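Local coordinates for putative MCP-type signal transduction protein (Campylobacter jejuni subsp. jejuni serotype O:2, PDB 4WY9) that probably senses chemical signals in the periplasm through a tandem-PAS (Cache-type) sensory domain, as part of the chemoreceptor Tlp1 that guides chemotaxis, at residues I59-T67 against G102-D110; I8-I19 against V283-F291. One frame throughout, in Å; residues are numbered along the deposited sequence.

Contact 1. Residues I59-T67 against G102-D110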
ATOM      1  N   ILE A  59       4.631  28.923   2.223  0.57  7.95           N
ATOM      2  CA  ILE A  59       4.401  27.863   1.266  0.57  7.63           C
ATOM      3  C   ILE A  59       5.685  27.201   0.763  0.57  8.08           C
ATOM      4  O   ILE A  59       5.737  25.985   0.590  0.57  8.72           O
ATOM      5  CB  ILE A  59       3.557  28.373   0.059  0.57  9.25           C
ATOM      6  CG1 ILE A  59       3.171  27.225  -0.865  0.57 10.35           C
ATOM      7  CG2 ILE A  59       4.263  29.482  -0.687  0.57 10.13           C
ATOM      8  CD1 ILE A  59       2.403  26.115  -0.191  0.57  9.06           C
ATOM      9  N   ASP A  60       6.733  27.991   0.537  0.57  8.01           N
ATOM     10  CA  ASP A  60       7.995  27.442   0.092  0.57  9.54           C
ATOM     11  C   ASP A  60       8.662  26.598   1.166  0.57  9.08           C
ATOM     12  O   ASP A  60       9.277  25.576   0.850  0.57  9.23           O
ATOM     13  CB  ASP A  60       8.935  28.566  -0.364  0.57 13.02           C
ATOM     14  CG  ASP A  60       8.709  28.999  -1.780  0.57 14.99           C
ATOM     15  OD1 ASP A  60       7.671  28.602  -2.362  0.57 15.79           O
ATOM     16  OD2 ASP A  60       9.524  29.789  -2.298  0.57 18.19           O
ATOM     17  N   ASN A  61       8.540  26.974   2.429  1.00 10.17           N
ATOM     18  CA  ASN A  61       9.085  26.138   3.497  1.00 10.80           C
ATOM     19  C   ASN A  61       8.424  24.778   3.480  1.00 10.38           C
ATOM     20  O   ASN A  61       9.075  23.750   3.622  1.00 11.56           O
ATOM     21  CB  ASN A  61       8.928  26.786   4.841  1.00 12.10           C
ATOM     22  CG  ASN A  61       9.970  27.868   5.124  1.00 13.77           C
ATOM     23  OD1 ASN A  61      10.892  28.071   4.320  1.00 16.29           O
ATOM     24  ND2 ASN A  61       9.827  28.551   6.227  1.00 16.88           N
ATOM     25  N   ILE A  62       7.107  24.757   3.292  1.00  9.60           N
ATOM     26  CA  ILE A  62       6.375  23.495   3.212  1.00  9.83           C
ATOM     27  C   ILE A  62       6.819  22.694   1.988  1.00 10.74           C
ATOM     28  O   ILE A  62       7.040  21.494   2.062  1.00 11.55           O
ATOM     29  CB  ILE A  62       4.861  23.751   3.193  1.00  9.49           C
ATOM     30  CG1 ILE A  62       4.408  24.343   4.519  1.00 11.27           C
ATOM     31  CG2 ILE A  62       4.095  22.483   2.879  1.00  9.09           C
ATOM     32  CD1 ILE A  62       2.978  24.823   4.556  1.00 11.95           C
ATOM     33  N   THR A  63       6.895  23.356   0.828  1.00 11.34           N
ATOM     34  CA  THR A  63       7.306  22.694  -0.385  1.00 13.44           C
ATOM     35  C   THR A  63       8.653  22.023  -0.240  1.00 12.23           C
ATOM     36  O   THR A  63       8.851  20.900  -0.682  1.00 14.36           O
ATOM     37  CB  THR A  63       7.377  23.677  -1.579  1.00 13.24           C
ATOM     38  OG1 THR A  63       6.079  24.240  -1.793  1.00 15.92           O
ATOM     39  CG2 THR A  63       7.855  22.978  -2.812  1.00 15.89           C
ATOM     40  N   ASN A  64       9.601  22.717   0.372  1.00 12.65           N
ATOM     41  CA  ASN A  64      10.954  22.204   0.486  1.00 14.17           C
ATOM     42  C   ASN A  64      10.996  21.012   1.389  1.00 13.52           C
ATOM     43  O   ASN A  64      11.751  20.075   1.127  1.00 15.60           O
ATOM     44  CB  ASN A  64      11.879  23.295   0.998  1.00 18.07           C
ATOM     45  CG  ASN A  64      12.060  24.396   0.016  1.00 23.07           C
ATOM     46  OD1 ASN A  64      11.783  24.249  -1.186  1.00 28.16           O
ATOM     47  ND2 ASN A  64      12.517  25.513   0.499  1.00 25.97           N
ATOM     48  N   ILE A  65      10.178  21.001   2.446  1.00 13.53           N
ATOM     49  CA  ILE A  65      10.109  19.820   3.326  1.00 13.43           C
ATOM     50  C   ILE A  65       9.609  18.601   2.556  1.00 13.17           C
ATOM     51  O   ILE A  65      10.152  17.492   2.694  1.00 14.73           O
ATOM     52  CB  ILE A  65       9.208  20.109   4.546  1.00 13.03           C
ATOM     53  CG1 ILE A  65       9.900  21.116   5.460  1.00 14.99           C
ATOM     54  CG2 ILE A  65       8.816  18.848   5.263  1.00 14.75           C
ATOM     55  CD1 ILE A  65       8.969  21.703   6.489  1.00 17.52           C
ATOM     56  N   ILE A  66       8.595  18.787   1.716  1.00 12.60           N
ATOM     57  CA  ILE A  66       8.094  17.680   0.917  1.00 12.99           C
ATOM     58  C   ILE A  66       9.107  17.199  -0.097  1.00 13.56           C
ATOM     59  O   ILE A  66       9.413  15.983  -0.174  1.00 14.90           O
ATOM     60  CB  ILE A  66       6.786  18.069   0.168  1.00 13.77           C
ATOM     61  CG1 ILE A  66       5.691  18.447   1.153  1.00 16.01           C
ATOM     62  CG2 ILE A  66       6.313  16.944  -0.728  1.00 16.34           C
ATOM     63  CD1 ILE A  66       4.477  19.099   0.484  1.00 15.64           C
ATOM     64  N   THR A  67       9.671  18.105  -0.876  1.00 15.11           N
ATOM     65  CA  THR A  67      10.531  17.682  -1.960  1.00 17.52           C
ATOM     66  C   THR A  67      11.858  17.125  -1.448  1.00 18.32           C
ATOM     67  O   THR A  67      12.392  16.194  -2.039  1.00 19.22           O
ATOM     68  CB  THR A  67      10.780  18.792  -3.006  1.00 20.01           C
ATOM     69  OG1 THR A  67      11.399  19.913  -2.378  1.00 21.79           O
ATOM     70  CG2 THR A  67       9.497  19.279  -3.603  1.00 21.14           C
ATOM     71  N   GLY A 102     -12.022  22.820  -5.161  1.00 11.34           N
ATOM     72  CA  GLY A 102     -11.319  23.903  -4.480  1.00 13.08           C
ATOM     73  C   GLY A 102     -10.623  23.504  -3.208  1.00 10.69           C
ATOM     74  O   GLY A 102     -10.206  24.350  -2.409  1.00 13.73           O
ATOM     75  N   LYS A 103     -10.441  22.204  -3.000  1.00  8.81           N
ATOM     76  CA  LYS A 103      -9.629  21.757  -1.887  1.00  8.57           C
ATOM     77  C   LYS A 103      -8.149  21.936  -2.194  1.00  7.62           C
ATOM     78  O   LYS A 103      -7.739  21.933  -3.349  1.00 10.07           O
ATOM     79  CB  LYS A 103      -9.919  20.296  -1.546  1.00 10.96           C
ATOM     80  CG  LYS A 103     -11.313  20.149  -0.956  1.00 14.70           C
ATOM     81  CD  LYS A 103     -11.597  18.795  -0.471  1.00 16.82           C
ATOM     82  CE  LYS A 103     -12.940  18.832   0.270  1.00 19.11           C
ATOM     83  NZ  LYS A 103     -14.037  19.014  -0.662  1.00 20.94           N
ATOM     84  N   PHE A 104      -7.359  22.093  -1.145  1.00  7.37           N
ATOM     85  CA  PHE A 104      -5.938  22.336  -1.286  1.00  6.85           C
ATOM     86  C   PHE A 104      -5.148  21.050  -1.092  1.00  6.02           C
ATOM     87  O   PHE A 104      -5.076  20.501   0.009  1.00  6.66           O
ATOM     88  CB  PHE A 104      -5.447  23.397  -0.303  1.00  7.85           C
ATOM     89  CG  PHE A 104      -3.990  23.718  -0.483  1.00  8.12           C
ATOM     90  CD1 PHE A 104      -3.584  24.627  -1.461  1.00  9.38           C
ATOM     91  CD2 PHE A 104      -3.018  23.090   0.278  1.00  7.96           C
ATOM     92  CE1 PHE A 104      -2.262  24.892  -1.664  1.00 10.09           C
ATOM     93  CE2 PHE A 104      -1.688  23.376   0.090  1.00  8.89           C
ATOM     94  CZ  PHE A 104      -1.310  24.273  -0.879  1.00  9.27           C
ATOM     95  N   VAL A 105      -4.551  20.558  -2.179  1.00  6.73           N
ATOM     96  CA  VAL A 105      -3.768  19.335  -2.169  1.00  7.21           C
ATOM     97  C   VAL A 105      -2.496  19.565  -2.982  1.00  7.05           C
ATOM     98  O   VAL A 105      -2.561  19.897  -4.168  1.00  7.79           O
ATOM     99  CB  VAL A 105      -4.550  18.115  -2.720  1.00  8.65           C
ATOM    100  CG1 VAL A 105      -3.626  16.904  -2.758  1.00 11.10           C
ATOM    101  CG2 VAL A 105      -5.810  17.845  -1.930  1.00  8.66           C
ATOM    102  N   MET A 106      -1.345  19.432  -2.339  1.00  6.88           N
ATOM    103  CA  MET A 106      -0.067  19.429  -3.018  1.00  7.77           C
ATOM    104  C   MET A 106       0.276  17.993  -3.344  1.00  7.17           C
ATOM    105  O   MET A 106       0.588  17.223  -2.428  1.00  9.88           O
ATOM    106  CB  MET A 106       1.012  20.045  -2.154  1.00  8.92           C
ATOM    107  CG  MET A 106       0.670  21.468  -1.695  1.00 10.36           C
ATOM    108  SD  MET A 106       1.762  22.122  -0.394  1.00 12.24           S
ATOM    109  CE  MET A 106       3.169  22.557  -1.338  1.00 14.43           C
ATOM    110  N   LEU A 107       0.203  17.620  -4.621  1.00  8.02           N
ATOM    111  CA  LEU A 107       0.400  16.261  -5.069  1.00  8.05           C
ATOM    112  C   LEU A 107       1.652  16.189  -5.921  1.00  9.24           C
ATOM    113  O   LEU A 107       1.782  16.955  -6.887  1.00  9.80           O
ATOM    114  CB  LEU A 107      -0.813  15.774  -5.865  1.00  9.18           C
ATOM    115  CG  LEU A 107      -0.781  14.356  -6.457  1.00  8.89           C
ATOM    116  CD1 LEU A 107      -0.657  13.291  -5.365  1.00 10.28           C
ATOM    117  CD2 LEU A 107      -2.000  14.116  -7.315  1.00 11.70           C
ATOM    118  N   TYR A 108       2.554  15.251  -5.590  1.00 10.21           N
ATOM    119  CA  TYR A 108       3.808  15.086  -6.295  1.00 11.32           C
ATOM    120  C   TYR A 108       3.961  13.685  -6.874  1.00 13.13           C
ATOM    121  O   TYR A 108       3.586  12.708  -6.220  1.00 14.43           O
ATOM    122  CB  TYR A 108       4.976  15.402  -5.345  1.00 12.18           C
ATOM    123  CG  TYR A 108       5.001  16.856  -4.942  1.00 11.88           C
ATOM    124  CD1 TYR A 108       4.256  17.319  -3.877  1.00 14.27           C
ATOM    125  CD2 TYR A 108       5.773  17.783  -5.648  1.00 13.45           C
ATOM    126  CE1 TYR A 108       4.277  18.653  -3.534  1.00 16.12           C
ATOM    127  CE2 TYR A 108       5.777  19.103  -5.314  1.00 14.52           C
ATOM    128  CZ  TYR A 108       5.023  19.534  -4.240  1.00 16.69           C
ATOM    129  OH  TYR A 108       5.016  20.862  -3.876  1.00 20.33           O
ATOM    130  N   ALA A 109       4.501  13.597  -8.082  1.00 14.85           N
ATOM    131  CA  ALA A 109       4.883  12.373  -8.731  1.00 16.75           C
ATOM    132  C   ALA A 109       6.376  12.401  -9.047  1.00 22.59           C
ATOM    133  O   ALA A 109       7.028  13.436  -8.942  1.00 21.42           O
ATOM    134  CB  ALA A 109       4.098  12.176 -10.026  1.00 18.14           C
ATOM    135  N   ASP A 110       6.905  11.250  -9.453  0.61 27.14           N
ATOM    136  CA  ASP A 110       8.306  11.208  -9.849  0.61 32.18           C
ATOM    137  C   ASP A 110       8.513  12.035 -11.115  0.61 35.66           C
ATOM    138  O   ASP A 110       7.624  12.094 -11.974  0.61 35.08           O
ATOM    139  CB  ASP A 110       8.757   9.766 -10.067  0.61 37.00           C
ATOM    140  CG  ASP A 110       8.908   9.002  -8.766  0.61 39.10           C
ATOM    141  OD1 ASP A 110       9.190   9.645  -7.734  0.61 40.91           O
ATOM    142  OD2 ASP A 110       8.765   7.759  -8.784  0.61 45.49           O
TER
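In the first, probably membrane-distal, PAS-like (PDC) module of this tandem sensor, helix 59-67 lies over one face of an antiparallel sheet, where M106 and Y108 of strand 104-110 meet it. The two axes run 33° apart and approach to 10.7 Å, a spacing bridged by side-chain packing; no hydrogen bond passes between the segments. M106 and Y108 supply the bulk of the strand's side, M106 burying somewhat more. The M106 chain bends at its last torsion (chi3 78°), which turns CE toward the helix, among I59, T63 and I66. M106 CE lies 3.8 Å from I59 CD1 and also touches I66 CD1. M106 SD rests 4.0 Å from I62 CG2. M106 CE comes 3.4 Å from T63 OG1. That hydroxyl is already engaged within its own helix: T63 OG1 donates to I59 O at 3.0 Å from above the carbonyl plane, so I59 O accepts from both OG1 and N of T63.

Two residues further along the strand, Y108 continues the packing. I66 CG2 lies 3.8 Å from Y108 CD1, oblique to the ring, T67 CG2 lies near Y108 CE2, and Y108 OH sits 3.7 Å from T63 CG2. At the other end, I59 CD1 reaches the F104 ring at CZ; F97 and F90 also meet that ring. M106 pairs through its backbone with L81 of strand 78-83, and I62 touches L81 as well, which joins the helix to two neighbouring strands. With the T63 hydroxyl bonded back to its own helix, cohesion across this interface rests on dispersion and close apolar packing rather than on directional polar bonds.

Contact 2. Residues I8-I19 against V283-F291; sequences ITKNTEDILASI and VTAPKYSVF
The F291 ring takes I8 CG2 and V290 CG1 over one face, both offset toward the rim, and the T9 hydroxyl at its edge. In the conformer given, I8 CG2 stands 3.9 Å from the centroid of the F291 ring and 23° off its normal, which fits a CH-pi contact, though its exact position is doubtful. T9 OG1 lies near the ring plane, 3.3 Å from F291 CZ. That hydroxyl has its polar partner elsewhere, in a hydrogen bond with Y266 OH of strand 264-274. The contact sets the start of the long N-terminal helix 8-51 against the last strand and C-terminal helix of the second, five-stranded PAS-like module. Helix 8-19 runs roughly antiparallel to strand 283-286, at 153° with the axes 8.7 Å apart.

Further along the helix the packing becomes aliphatic. L16 divides its branches between two strand residues: L16 CD2 meets V283 CG1 at 3.8 Å and L16 CD1 meets A285 CB at 4.0 Å. I19 adds CG2 against V283. Y266 and A268 of the adjoining strand also touch L16, so the helix covers more than one strand of the sheet.

Between the ring and this patch, T12 and V290 reach toward each other, with T12 CG2 3.7 Å from V290 CG2. T12 OG1, beside its own backbone N (chi1 -59°), turns back along the helix and donates to I8 O at 2.6 Å; T12 N reaches the same oxygen from the opposite face of the carbonyl plane.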
ATOM      1  N   ILE A   8       9.080 -35.351  -1.968  0.60 15.17           N
ATOM      2  CA  ILE A   8       8.623 -34.212  -2.766  0.60 14.17           C
ATOM      3  C   ILE A   8       7.581 -33.383  -2.018  0.60 11.01           C
ATOM      4  O   ILE A   8       7.634 -32.153  -2.055  0.60 10.96           O
ATOM      5  CB  ILE A   8       8.067 -34.671  -4.137  0.60 14.79           C
ATOM      6  CG1 ILE A   8       9.207 -34.987  -5.101  0.60 16.58           C
ATOM      7  CG2 ILE A   8       7.211 -33.606  -4.771  0.60 16.34           C
ATOM      8  CD1 ILE A   8       8.769 -35.598  -6.443  0.60 18.88           C
ATOM      9  N   THR A   9       6.612 -34.015  -1.368  1.00  9.42           N
ATOM     10  CA  THR A   9       5.593 -33.268  -0.635  1.00  8.54           C
ATOM     11  C   THR A   9       6.217 -32.407   0.461  1.00  9.13           C
ATOM     12  O   THR A   9       5.995 -31.182   0.539  1.00  9.27           O
ATOM     13  CB  THR A   9       4.521 -34.172  -0.044  1.00  9.41           C
ATOM     14  OG1 THR A   9       3.777 -34.796  -1.093  1.00  9.45           O
ATOM     15  CG2 THR A   9       3.576 -33.399   0.870  1.00 10.29           C
ATOM     16  N   LYS A  10       7.013 -33.021   1.310  1.00 10.31           N
ATOM     17  CA  LYS A  10       7.649 -32.312   2.423  1.00 11.04           C
ATOM     18  C   LYS A  10       8.553 -31.207   1.900  1.00 11.27           C
ATOM     19  O   LYS A  10       8.560 -30.078   2.403  1.00 11.32           O
ATOM     20  CB  LYS A  10       8.462 -33.271   3.287  1.00 14.94           C
ATOM     21  CG  LYS A  10       9.311 -32.584   4.334  1.00 20.39           C
ATOM     22  CD  LYS A  10      10.328 -33.532   4.949  1.00 27.16           C
ATOM     23  CE  LYS A  10      11.117 -32.830   6.025  1.00 32.00           C
ATOM     24  NZ  LYS A  10      12.140 -33.757   6.632  1.00 42.24           N
ATOM     25  N   ASN A  11       9.350 -31.530   0.888  0.59 10.39           N
ATOM     26  CA  ASN A  11      10.268 -30.541   0.360  0.59 10.20           C
ATOM     27  C   ASN A  11       9.520 -29.368  -0.286  0.59  9.42           C
ATOM     28  O   ASN A  11       9.913 -28.203  -0.119  0.59 10.16           O
ATOM     29  CB  ASN A  11      11.230 -31.192  -0.617  0.59 11.51           C
ATOM     30  CG  ASN A  11      12.436 -30.343  -0.896  0.59 10.85           C
ATOM     31  OD1 ASN A  11      13.007 -29.702   0.049  0.59 13.00           O
ATOM     32  ND2 ASN A  11      12.837 -30.285  -2.147  0.59 11.65           N
ATOM     33  N   THR A  12       8.418 -29.665  -0.962  1.00  9.68           N
ATOM     34  CA  THR A  12       7.631 -28.637  -1.618  1.00  8.38           C
ATOM     35  C   THR A  12       7.041 -27.706  -0.572  1.00  7.01           C
ATOM     36  O   THR A  12       7.029 -26.479  -0.729  1.00  7.64           O
ATOM     37  CB  THR A  12       6.515 -29.197  -2.506  1.00  9.54           C
ATOM     38  OG1 THR A  12       7.068 -30.036  -3.519  1.00 11.95           O
ATOM     39  CG2 THR A  12       5.714 -28.100  -3.174  1.00 11.23           C
ATOM     40  N   GLU A  13       6.502 -28.277   0.493  1.00  7.86           N
ATOM     41  CA  GLU A  13       5.964 -27.478   1.591  1.00  8.84           C
ATOM     42  C   GLU A  13       7.048 -26.545   2.151  1.00  8.01           C
ATOM     43  O   GLU A  13       6.796 -25.363   2.387  1.00  9.24           O
ATOM     44  CB  GLU A  13       5.392 -28.380   2.664  1.00  9.99           C
ATOM     45  CG  GLU A  13       4.153 -29.159   2.208  1.00 12.34           C
ATOM     46  CD  GLU A  13       3.741 -30.304   3.150  1.00 14.69           C
ATOM     47  OE1 GLU A  13       4.574 -30.746   3.972  1.00 17.81           O
ATOM     48  OE2 GLU A  13       2.589 -30.803   3.042  1.00 13.87           O
ATOM     49  N   ASP A  14       8.248 -27.077   2.353  1.00  7.70           N
ATOM     50  CA  ASP A  14       9.312 -26.273   2.927  1.00  8.14           C
ATOM     51  C   ASP A  14       9.745 -25.192   1.953  1.00  7.76           C
ATOM     52  O   ASP A  14      10.054 -24.061   2.348  1.00  7.73           O
ATOM     53  CB  ASP A  14      10.512 -27.144   3.310  1.00 10.24           C
ATOM     54  CG  ASP A  14      10.244 -28.045   4.491  1.00 14.11           C
ATOM     55  OD1 ASP A  14       9.309 -27.799   5.253  1.00 15.28           O
ATOM     56  OD2 ASP A  14      11.020 -29.020   4.666  1.00 18.05           O
ATOM     57  N   ILE A  15       9.810 -25.527   0.688  1.00  7.67           N
ATOM     58  CA  ILE A  15      10.179 -24.560  -0.351  1.00  7.54           C
ATOM     59  C   ILE A  15       9.156 -23.437  -0.397  1.00  7.02           C
ATOM     60  O   ILE A  15       9.524 -22.241  -0.434  1.00  7.21           O
ATOM     61  CB  ILE A  15      10.322 -25.239  -1.723  1.00  8.30           C
ATOM     62  CG1 ILE A  15      11.557 -26.122  -1.744  1.00  8.82           C
ATOM     63  CG2 ILE A  15      10.372 -24.233  -2.861  1.00 10.43           C
ATOM     64  CD1 ILE A  15      11.581 -27.159  -2.859  1.00  9.99           C
ATOM     65  N   LEU A  16       7.883 -23.778  -0.398  1.00  7.04           N
ATOM     66  CA  LEU A  16       6.837 -22.753  -0.460  1.00  7.24           C
ATOM     67  C   LEU A  16       6.884 -21.837   0.771  1.00  7.02           C
ATOM     68  O   LEU A  16       6.722 -20.604   0.655  1.00  7.63           O
ATOM     69  CB  LEU A  16       5.470 -23.375  -0.619  1.00  7.65           C
ATOM     70  CG  LEU A  16       5.179 -24.008  -1.963  1.00  8.11           C
ATOM     71  CD1 LEU A  16       3.840 -24.744  -1.901  1.00 10.29           C
ATOM     72  CD2 LEU A  16       5.136 -22.955  -3.066  1.00 10.74           C
ATOM     73  N   ALA A  17       7.124 -22.402   1.950  1.00  7.18           N
ATOM     74  CA  ALA A  17       7.256 -21.576   3.154  1.00  7.90           C
ATOM     75  C   ALA A  17       8.416 -20.594   3.009  1.00  7.71           C
ATOM     76  O   ALA A  17       8.317 -19.418   3.376  1.00  8.77           O
ATOM     77  CB  ALA A  17       7.428 -22.447   4.367  1.00  7.18           C
ATOM     78  N   SER A  18       9.524 -21.073   2.440  0.52  6.63           N
ATOM     79  CA  SER A  18      10.713 -20.228   2.267  0.52  7.99           C
ATOM     80  C   SER A  18      10.432 -19.088   1.272  0.52  7.81           C
ATOM     81  O   SER A  18      10.769 -17.930   1.525  0.52  8.39           O
ATOM     82  CB  SER A  18      11.905 -21.064   1.794  0.52  8.92           C
ATOM     83  OG  SER A  18      13.075 -20.284   1.611  0.52  9.47           O
ATOM     84  N   ILE A  19       9.793 -19.422   0.160  1.00  8.27           N
ATOM     85  CA  ILE A  19       9.504 -18.468  -0.902  1.00  8.62           C
ATOM     86  C   ILE A  19       8.596 -17.365  -0.352  1.00  7.61           C
ATOM     87  O   ILE A  19       8.825 -16.152  -0.592  1.00  9.09           O
ATOM     88  CB  ILE A  19       8.796 -19.157  -2.119  1.00  9.27           C
ATOM     89  CG1 ILE A  19       9.766 -20.041  -2.864  1.00 11.40           C
ATOM     90  CG2 ILE A  19       8.138 -18.150  -3.056  1.00 10.47           C
ATOM     91  CD1 ILE A  19       9.106 -20.926  -3.898  1.00 14.24           C
ATOM     92  N   VAL A 283       1.533 -18.230  -1.783  1.00  6.42           N
ATOM     93  CA  VAL A 283       2.170 -18.827  -2.940  1.00  6.29           C
ATOM     94  C   VAL A 283       1.728 -20.275  -3.064  1.00  6.08           C
ATOM     95  O   VAL A 283       1.736 -21.019  -2.069  1.00  7.49           O
ATOM     96  CB  VAL A 283       3.715 -18.743  -2.900  1.00  6.60           C
ATOM     97  CG1 VAL A 283       4.322 -19.400  -4.127  1.00  8.33           C
ATOM     98  CG2 VAL A 283       4.154 -17.302  -2.832  1.00  7.99           C
ATOM     99  N   THR A 284       1.344 -20.675  -4.268  1.00  7.69           N
ATOM    100  CA  THR A 284       0.884 -22.025  -4.520  1.00  8.79           C
ATOM    101  C   THR A 284       1.792 -22.802  -5.449  1.00  9.85           C
ATOM    102  O   THR A 284       2.579 -22.232  -6.233  1.00 12.66           O
ATOM    103  CB  THR A 284      -0.496 -22.034  -5.127  1.00 11.39           C
ATOM    104  OG1 THR A 284      -0.423 -21.582  -6.476  1.00 11.88           O
ATOM    105  CG2 THR A 284      -1.466 -21.200  -4.333  1.00 14.77           C
ATOM    106  N   ALA A 285       1.662 -24.130  -5.369  1.00  9.20           N
ATOM    107  CA  ALA A 285       2.248 -25.085  -6.309  1.00  9.86           C
ATOM    108  C   ALA A 285       1.201 -26.145  -6.596  1.00  9.12           C
ATOM    109  O   ALA A 285       0.855 -26.909  -5.704  1.00  9.16           O
ATOM    110  CB  ALA A 285       3.514 -25.711  -5.745  1.00 11.33           C
ATOM    111  N   PRO A 286       0.651 -26.178  -7.834  1.00 10.06           N
ATOM    112  CA  PRO A 286      -0.274 -27.293  -8.167  1.00  9.62           C
ATOM    113  C   PRO A 286       0.383 -28.626  -7.901  1.00  8.50           C
ATOM    114  O   PRO A 286       1.539 -28.837  -8.289  1.00  9.28           O
ATOM    115  CB  PRO A 286      -0.573 -27.086  -9.654  1.00 10.63           C
ATOM    116  CG  PRO A 286      -0.384 -25.616  -9.840  1.00 12.06           C
ATOM    117  CD  PRO A 286       0.784 -25.251  -8.965  1.00 10.93           C
ATOM    118  N   LYS A 287      -0.347 -29.543  -7.277  1.00  8.93           N
ATOM    119  CA  LYS A 287       0.250 -30.842  -6.918  1.00  9.80           C
ATOM    120  C   LYS A 287       0.706 -31.585  -8.142  1.00 10.70           C
ATOM    121  O   LYS A 287       1.756 -32.231  -8.161  1.00 11.71           O
ATOM    122  CB  LYS A 287      -0.714 -31.666  -6.087  1.00 10.58           C
ATOM    123  CG  LYS A 287      -1.008 -31.085  -4.731  1.00 11.92           C
ATOM    124  CD  LYS A 287      -2.082 -31.782  -3.976  1.00 14.05           C
ATOM    125  CE  LYS A 287      -2.422 -31.155  -2.679  1.00 14.38           C
ATOM    126  NZ  LYS A 287      -3.608 -31.637  -2.041  1.00 17.63           N
ATOM    127  N   TYR A 288      -0.057 -31.501  -9.227  1.00 10.94           N
ATOM    128  CA  TYR A 288       0.323 -32.207 -10.451  1.00 13.24           C
ATOM    129  C   TYR A 288       1.657 -31.648 -10.992  1.00 12.94           C
ATOM    130  O   TYR A 288       2.493 -32.414 -11.488  1.00 15.28           O
ATOM    131  CB  TYR A 288      -0.763 -32.057 -11.519  1.00 14.44           C
ATOM    132  CG  TYR A 288      -0.510 -32.907 -12.704  1.00 15.74           C
ATOM    133  CD1 TYR A 288      -0.963 -34.231 -12.762  1.00 16.98           C
ATOM    134  CD2 TYR A 288       0.216 -32.420 -13.798  1.00 17.01           C
ATOM    135  CE1 TYR A 288      -0.702 -35.018 -13.851  1.00 18.90           C
ATOM    136  CE2 TYR A 288       0.483 -33.226 -14.897  1.00 21.24           C
ATOM    137  CZ  TYR A 288       0.013 -34.508 -14.932  1.00 20.58           C
ATOM    138  OH  TYR A 288       0.260 -35.340 -16.022  1.00 23.37           O
ATOM    139  N   SER A 289       1.886 -30.325 -10.834  1.00 11.83           N
ATOM    140  CA  SER A 289       3.118 -29.720 -11.311  1.00 12.75           C
ATOM    141  C   SER A 289       4.320 -30.177 -10.486  1.00 12.49           C
ATOM    142  O   SER A 289       5.426 -30.303 -10.970  1.00 16.09           O
ATOM    143  CB  SER A 289       2.998 -28.202 -11.258  1.00 14.27           C
ATOM    144  OG  SER A 289       1.931 -27.769 -12.053  1.00 16.37           O
ATOM    145  N   VAL A 290       4.081 -30.400  -9.211  1.00 11.78           N
ATOM    146  CA  VAL A 290       5.105 -30.762  -8.231  1.00 13.98           C
ATOM    147  C   VAL A 290       5.588 -32.177  -8.505  1.00 12.36           C
ATOM    148  O   VAL A 290       6.791 -32.474  -8.384  1.00 13.45           O
ATOM    149  CB  VAL A 290       4.481 -30.622  -6.797  1.00 17.05           C
ATOM    150  CG1 VAL A 290       5.126 -31.416  -5.784  1.00 21.44           C
ATOM    151  CG2 VAL A 290       4.404 -29.134  -6.465  1.00 19.42           C
ATOM    152  N   PHE A 291       4.690 -33.078  -8.893  1.00 12.64           N
ATOM    153  CA  PHE A 291       5.001 -34.456  -9.106  1.00 14.71           C
ATOM    154  C   PHE A 291       5.321 -34.826 -10.533  1.00 17.70           C
ATOM    155  O   PHE A 291       5.902 -35.881 -10.787  1.00 23.09           O
ATOM    156  CB  PHE A 291       3.880 -35.336  -8.560  1.00 14.68           C
ATOM    157  CG  PHE A 291       3.873 -35.435  -7.065  1.00 11.94           C
ATOM    158  CD1 PHE A 291       4.809 -36.231  -6.423  1.00 13.08           C
ATOM    159  CD2 PHE A 291       2.998 -34.689  -6.300  1.00 12.40           C
ATOM    160  CE1 PHE A 291       4.842 -36.302  -5.052  1.00 14.03           C
ATOM    161  CE2 PHE A 291       3.048 -34.760  -4.920  1.00 13.63           C
ATOM    162  CZ  PHE A 291       3.954 -35.571  -4.309  1.00 13.44           C
TER

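From the N terminus, residues 8-19 open helix 8-51, whose partner in contact 2 arrives only near the end of the modelled chain; 263 residues lie between the two segments. Contact 1 is nested wholly within that span: helix 59-70 follows helix 8-51 and closes a much shorter loop, of 34 residues, with strand 104-110. The centres of contact 1 and contact 2 are about 48 Å apart, on opposite sides of the chain's centre. The nearest atoms of contact 1 and contact 2 are about 25 Å apart. Contact 1 ties a helix to the seven-stranded sheet; contact 2 sets the start of helix 8-51 against the last strand of the five-stranded sheet and the helix 287-291 that follows it.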